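Local coordinates for hypothetical protein TT1465 (Thermus thermophilus, PDB 1WEK) that is of unknown function but has the Rossmann-like alpha/beta fold of the SLOG clan, assembled from six copies, at residues F29-F43 against V126-L138. Residues are numbered along the deposited sequence; the frame is centred on the assembly and turned at random.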
loop_
_atom_site.group_PDB
_atom_site.type_symbol
_atom_site.label_atom_id
_atom_site.label_comp_id
_atom_site.label_asym_id
_atom_site.label_seq_id
_atom_site.Cartn_x
_atom_site.Cartn_y
_atom_site.Cartn_z
ATOM N N PHE A 29 13.099 -5.300 8.482
ATOM C CA PHE A 29 13.453 -6.462 7.670
ATOM C C PHE A 29 14.691 -6.184 6.806
ATOM O O PHE A 29 15.598 -7.014 6.732
ATOM C CB PHE A 29 12.286 -6.886 6.767
ATOM C CG PHE A 29 11.035 -7.300 7.516
ATOM C CD1 PHE A 29 11.073 -7.585 8.883
ATOM C CD2 PHE A 29 9.812 -7.383 6.849
ATOM C CE1 PHE A 29 9.909 -7.941 9.577
ATOM C CE2 PHE A 29 8.641 -7.740 7.532
ATOM C CZ PHE A 29 8.691 -8.018 8.903
ATOM N N GLU A 30 14.720 -5.011 6.169
ATOM C CA GLU A 30 15.827 -4.612 5.295
ATOM C C GLU A 30 17.148 -4.618 6.035
ATOM O O GLU A 30 18.158 -5.090 5.526
ATOM C CB GLU A 30 15.591 -3.208 4.720
ATOM C CG GLU A 30 14.349 -3.078 3.845
ATOM C CD GLU A 30 14.133 -1.665 3.307
ATOM O OE1 GLU A 30 14.488 -0.688 4.000
ATOM O OE2 GLU A 30 13.587 -1.530 2.191
ATOM N N THR A 31 17.127 -4.094 7.248
ATOM C CA THR A 31 18.320 -4.010 8.070
ATOM C C THR A 31 18.803 -5.358 8.587
ATOM O O THR A 31 19.907 -5.793 8.261
ATOM C CB THR A 31 18.068 -3.059 9.243
ATOM O OG1 THR A 31 17.721 -1.776 8.720
ATOM C CG2 THR A 31 19.287 -2.927 10.118
ATOM N N LEU A 32 17.982 -6.037 9.377
ATOM C CA LEU A 32 18.387 -7.324 9.935
ATOM C C LEU A 32 18.675 -8.376 8.873
ATOM O O LEU A 32 19.523 -9.233 9.080
ATOM C CB LEU A 32 17.326 -7.846 10.922
ATOM C CG LEU A 32 16.919 -6.883 12.051
ATOM C CD1 LEU A 32 16.188 -7.634 13.149
ATOM C CD2 LEU A 32 18.157 -6.207 12.628
ATOM N N SER A 33 17.971 -8.321 7.744
ATOM C CA SER A 33 18.187 -9.288 6.661
ATOM C C SER A 33 19.588 -9.216 6.065
ATOM O O SER A 33 20.118 -10.222 5.601
ATOM C CB SER A 33 17.187 -9.074 5.523
ATOM O OG SER A 33 15.931 -9.623 5.852
ATOM N N GLU A 34 20.179 -8.025 6.069
ATOM C CA GLU A 34 21.513 -7.836 5.513
ATOM C C GLU A 34 22.639 -8.351 6.394
ATOM O O GLU A 34 23.709 -8.687 5.891
ATOM C CB GLU A 34 21.759 -6.361 5.214
ATOM C CG GLU A 34 20.814 -5.761 4.200
ATOM C CD GLU A 34 21.042 -4.274 4.028
ATOM O OE1 GLU A 34 20.250 -3.628 3.306
ATOM O OE2 GLU A 34 22.013 -3.753 4.619
ATOM N N LEU A 35 22.421 -8.408 7.703
ATOM C CA LEU A 35 23.474 -8.895 8.591
ATOM C C LEU A 35 23.937 -10.267 8.114
ATOM O O LEU A 35 23.147 -11.046 7.581
ATOM C CB LEU A 35 22.969 -8.955 10.032
ATOM C CG LEU A 35 22.495 -7.582 10.522
ATOM C CD1 LEU A 35 22.138 -7.644 12.000
ATOM C CD2 LEU A 35 23.586 -6.550 10.282
ATOM N N GLN A 36 25.217 -10.560 8.309
ATOM C CA GLN A 36 25.780 -11.823 7.858
ATOM C C GLN A 36 26.341 -12.726 8.937
ATOM O O GLN A 36 27.263 -13.506 8.698
ATOM C CB GLN A 36 26.833 -11.544 6.790
ATOM C CG GLN A 36 26.205 -10.949 5.535
ATOM C CD GLN A 36 27.211 -10.650 4.446
ATOM O OE1 GLN A 36 27.933 -11.539 3.978
ATOM N NE2 GLN A 36 27.262 -9.390 4.028
ATOM N N VAL A 37 25.774 -12.622 10.129
ATOM C CA VAL A 37 26.181 -13.461 11.234
ATOM C C VAL A 37 24.904 -13.948 11.894
ATOM O O VAL A 37 23.862 -13.285 11.827
ATOM C CB VAL A 37 27.013 -12.678 12.261
ATOM C CG1 VAL A 37 28.338 -12.256 11.629
ATOM C CG2 VAL A 37 26.239 -11.452 12.734
ATOM N N PRO A 38 24.951 -15.137 12.510
ATOM C CA PRO A 38 23.772 -15.680 13.181
ATOM C C PRO A 38 23.464 -14.687 14.301
ATOM O O PRO A 38 24.386 -14.200 14.970
ATOM C CB PRO A 38 24.270 -17.020 13.703
ATOM C CG PRO A 38 25.331 -17.382 12.728
ATOM C CD PRO A 38 26.063 -16.095 12.561
ATOM N N LEU A 39 22.188 -14.366 14.487
ATOM C CA LEU A 39 21.809 -13.404 15.502
ATOM C C LEU A 39 21.141 -14.044 16.713
ATOM O O LEU A 39 20.228 -14.866 16.584
ATOM C CB LEU A 39 20.880 -12.349 14.896
ATOM C CG LEU A 39 21.461 -11.555 13.722
ATOM C CD1 LEU A 39 20.382 -10.715 13.091
ATOM C CD2 LEU A 39 22.594 -10.684 14.208
ATOM N N VAL A 40 21.627 -13.645 17.885
ATOM C CA VAL A 40 21.140 -14.123 19.161
ATOM C C VAL A 40 20.451 -12.986 19.917
ATOM O O VAL A 40 21.049 -11.929 20.154
ATOM C CB VAL A 40 22.309 -14.650 20.010
ATOM C CG1 VAL A 40 21.824 -14.990 21.410
ATOM C CG2 VAL A 40 22.923 -15.880 19.338
ATOM N N SER A 41 19.191 -13.196 20.281
ATOM C CA SER A 41 18.442 -12.186 21.020
ATOM C C SER A 41 18.773 -12.347 22.488
ATOM O O SER A 41 18.752 -13.457 23.015
ATOM C CB SER A 41 16.952 -12.356 20.779
ATOM O OG SER A 41 16.639 -11.861 19.493
ATOM N N VAL A 42 19.101 -11.236 23.136
ATOM C CA VAL A 42 19.495 -11.246 24.537
ATOM C C VAL A 42 18.694 -10.231 25.349
ATOM O O VAL A 42 18.483 -9.101 24.926
ATOM C CB VAL A 42 21.003 -10.948 24.645
ATOM C CG1 VAL A 42 21.490 -11.138 26.073
ATOM C CG2 VAL A 42 21.761 -11.864 23.703
ATOM N N PHE A 43 18.240 -10.648 26.521
ATOM C CA PHE A 43 17.431 -9.785 27.361
ATOM C C PHE A 43 17.898 -9.706 28.807
ATOM O O PHE A 43 18.427 -10.667 29.363
ATOM C CB PHE A 43 15.980 -10.271 27.329
ATOM C CG PHE A 43 15.478 -10.560 25.958
ATOM C CD1 PHE A 43 15.714 -11.800 25.368
ATOM C CD2 PHE A 43 14.801 -9.583 25.232
ATOM C CE1 PHE A 43 15.288 -12.067 24.082
ATOM C CE2 PHE A 43 14.366 -9.834 23.935
ATOM C CZ PHE A 43 14.611 -11.082 23.356
ATOM N N VAL A 126 8.703 -8.627 17.049
ATOM C CA VAL A 126 8.751 -9.417 15.836
ATOM C C VAL A 126 10.200 -9.486 15.350
ATOM O O VAL A 126 10.691 -10.560 14.991
ATOM C CB VAL A 126 7.857 -8.806 14.713
ATOM C CG1 VAL A 126 8.228 -9.414 13.358
ATOM C CG2 VAL A 126 6.371 -9.076 14.995
ATOM N N LEU A 127 10.885 -8.346 15.343
ATOM C CA LEU A 127 12.270 -8.313 14.894
ATOM C C LEU A 127 13.169 -9.131 15.805
ATOM O O LEU A 127 14.213 -9.605 15.386
ATOM C CB LEU A 127 12.769 -6.865 14.821
ATOM C CG LEU A 127 11.984 -6.031 13.808
ATOM C CD1 LEU A 127 12.430 -4.575 13.862
ATOM C CD2 LEU A 127 12.195 -6.622 12.412
ATOM N N PHE A 128 12.758 -9.292 17.056
ATOM C CA PHE A 128 13.535 -10.062 18.016
ATOM C C PHE A 128 13.541 -11.567 17.716
ATOM O O PHE A 128 14.483 -12.274 18.078
ATOM C CB PHE A 128 12.995 -9.821 19.430
ATOM C CG PHE A 128 13.818 -8.865 20.242
ATOM C CD1 PHE A 128 13.217 -7.790 20.898
ATOM C CD2 PHE A 128 15.189 -9.054 20.378
ATOM C CE1 PHE A 128 13.971 -6.914 21.684
ATOM C CE2 PHE A 128 15.959 -8.185 21.162
ATOM C CZ PHE A 128 15.343 -7.112 21.819
ATOM N N VAL A 129 12.498 -12.064 17.059
ATOM C CA VAL A 129 12.433 -13.498 16.762
ATOM C C VAL A 129 12.651 -13.848 15.291
ATOM O O VAL A 129 13.289 -14.856 14.975
ATOM C CB VAL A 129 11.073 -14.111 17.201
ATOM C CG1 VAL A 129 10.794 -13.786 18.656
ATOM C CG2 VAL A 129 9.965 -13.574 16.344
ATOM N N ARG A 130 12.134 -13.011 14.398
ATOM C CA ARG A 130 12.238 -13.263 12.970
ATOM C C ARG A 130 13.602 -13.765 12.526
ATOM O O ARG A 130 13.690 -14.667 11.699
ATOM C CB ARG A 130 11.886 -12.000 12.184
ATOM C CG ARG A 130 11.406 -12.271 10.752
ATOM C CD ARG A 130 10.708 -11.028 10.195
ATOM N NE ARG A 130 9.718 -11.323 9.154
ATOM C CZ ARG A 130 9.934 -11.217 7.844
ATOM N NH1 ARG A 130 11.116 -10.822 7.381
ATOM N NH2 ARG A 130 8.953 -11.491 6.994
ATOM N N TYR A 131 14.664 -13.204 13.089
ATOM C CA TYR A 131 16.007 -13.597 12.684
ATOM C C TYR A 131 16.863 -14.237 13.771
ATOM O O TYR A 131 18.079 -14.277 13.640
ATOM C CB TYR A 131 16.745 -12.366 12.130
ATOM C CG TYR A 131 16.014 -11.670 11.002
ATOM C CD1 TYR A 131 15.049 -10.692 11.261
ATOM C CD2 TYR A 131 16.239 -12.036 9.675
ATOM C CE1 TYR A 131 14.320 -10.104 10.227
ATOM C CE2 TYR A 131 15.514 -11.456 8.635
ATOM C CZ TYR A 131 14.556 -10.495 8.918
ATOM O OH TYR A 131 13.811 -9.956 7.892
ATOM N N ALA A 132 16.253 -14.744 14.833
ATOM C CA ALA A 132 17.040 -15.326 15.920
ATOM C C ALA A 132 17.336 -16.820 15.814
ATOM O O ALA A 132 16.535 -17.594 15.296
ATOM C CB ALA A 132 16.364 -15.042 17.255
ATOM N N VAL A 133 18.500 -17.205 16.335
ATOM C CA VAL A 133 18.936 -18.590 16.366
ATOM C C VAL A 133 18.969 -19.007 17.830
ATOM O O VAL A 133 19.374 -20.123 18.164
ATOM C CB VAL A 133 20.358 -18.764 15.761
ATOM C CG1 VAL A 133 20.353 -18.414 14.281
ATOM C CG2 VAL A 133 21.347 -17.878 16.495
ATOM N N GLY A 134 18.540 -18.097 18.702
ATOM C CA GLY A 134 18.524 -18.373 20.136
ATOM C C GLY A 134 18.074 -17.178 20.980
ATOM O O GLY A 134 18.034 -16.052 20.488
ATOM N N PHE A 135 17.733 -17.427 22.244
ATOM C CA PHE A 135 17.284 -16.389 23.171
ATOM C C PHE A 135 17.897 -16.614 24.550
ATOM O O PHE A 135 17.840 -17.723 25.089
ATOM C CB PHE A 135 15.752 -16.403 23.334
ATOM C CG PHE A 135 15.009 -16.319 22.048
ATOM C CD1 PHE A 135 14.754 -17.473 21.301
ATOM C CD2 PHE A 135 14.612 -15.087 21.546
ATOM C CE1 PHE A 135 14.117 -17.396 20.066
ATOM C CE2 PHE A 135 13.973 -14.993 20.308
ATOM C CZ PHE A 135 13.726 -16.147 19.565
ATOM N N VAL A 136 18.475 -15.557 25.114
ATOM C CA VAL A 136 19.074 -15.622 26.442
ATOM C C VAL A 136 18.390 -14.597 27.363
ATOM O O VAL A 136 18.368 -13.396 27.085
ATOM C CB VAL A 136 20.589 -15.317 26.402
ATOM C CG1 VAL A 136 21.225 -15.673 27.751
ATOM C CG2 VAL A 136 21.266 -16.119 25.267
ATOM N N PHE A 137 17.839 -15.070 28.467
ATOM C CA PHE A 137 17.185 -14.164 29.410
ATOM C C PHE A 137 17.979 -14.001 30.710
ATOM O O PHE A 137 18.140 -14.950 31.478
ATOM C CB PHE A 137 15.759 -14.654 29.677
ATOM C CG PHE A 137 14.892 -14.644 28.439
ATOM C CD1 PHE A 137 14.926 -15.703 27.542
ATOM C CD2 PHE A 137 14.142 -13.524 28.115
ATOM C CE1 PHE A 137 14.231 -15.647 26.328
ATOM C CE2 PHE A 137 13.437 -13.454 26.894
ATOM C CZ PHE A 137 13.489 -14.523 25.998
ATOM N N LEU A 138 18.500 -12.793 30.936
ATOM C CA LEU A 138 19.259 -12.512 32.154
ATOM C C LEU A 138 18.311 -11.871 33.167
ATOM O O LEU A 138 17.203 -11.468 32.808
ATOM C CB LEU A 138 20.431 -11.564 31.836
ATOM C CG LEU A 138 21.577 -12.166 31.015
ATOM C CD1 LEU A 138 22.036 -11.194 29.921
ATOM C CD2 LEU A 138 22.725 -12.509 31.943
#
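F43 is wedged between two other phenylalanines where strand 39-43 runs beside strand 134-137. Its ring turns an edge to the face of F128, CE2 standing 3.4 Å above that ring's plane near the centre, with the planes at 52°. Against F137 it lies almost parallel, at 7°, but slid aside so that the two rings barely overlap. E147 of helix 142-156 packs on all three. Next to this cluster the hydroxyl of S41 fastens the strand to the end of helix 121-130: chi1 of -76° swings OG beside its own backbone N, from where it donates to F128 O at 2.6 Å, in the carbonyl plane on a lone pair. S41 OG also sits at the edge of the F128 ring, in its plane. Backbone hydrogen bonds pair the two parallel strands, among them F43 N to V136 O at 2.8 Å and V136 N to S41 O at 3.0 Å. V42 and V136 share the other sheet face, and just past the strand V42 CG1 meets L138 CD1, 3.9 Å away, with V84 of helix 79-90 covering both.

The loose spot is where the pairing begins: exposed P38 and partly exposed V133 touch only lightly at the solvent side, CB to CG2 at 4.1 Å. Between the helices packing is close again but mixed in character. L32 CB lies over one face of the Y131 ring, and the extended R130 side chain lays its guanidinium flat on F29, a cation-pi stack with CZ 3.6 Å from the ring centroid. R130 NH1 donates a hydrogen bond to Y131 OH, 2.9 Å away and in the guanidinium plane, and another to E13 O of a second subunit, so this margin is part of an interface. Helix 17-34 and helix 121-130 each feed a strand at the middle of a parallel sheet, ordered 4-3-2-1-5-6-7, as in Rossmann-like folds.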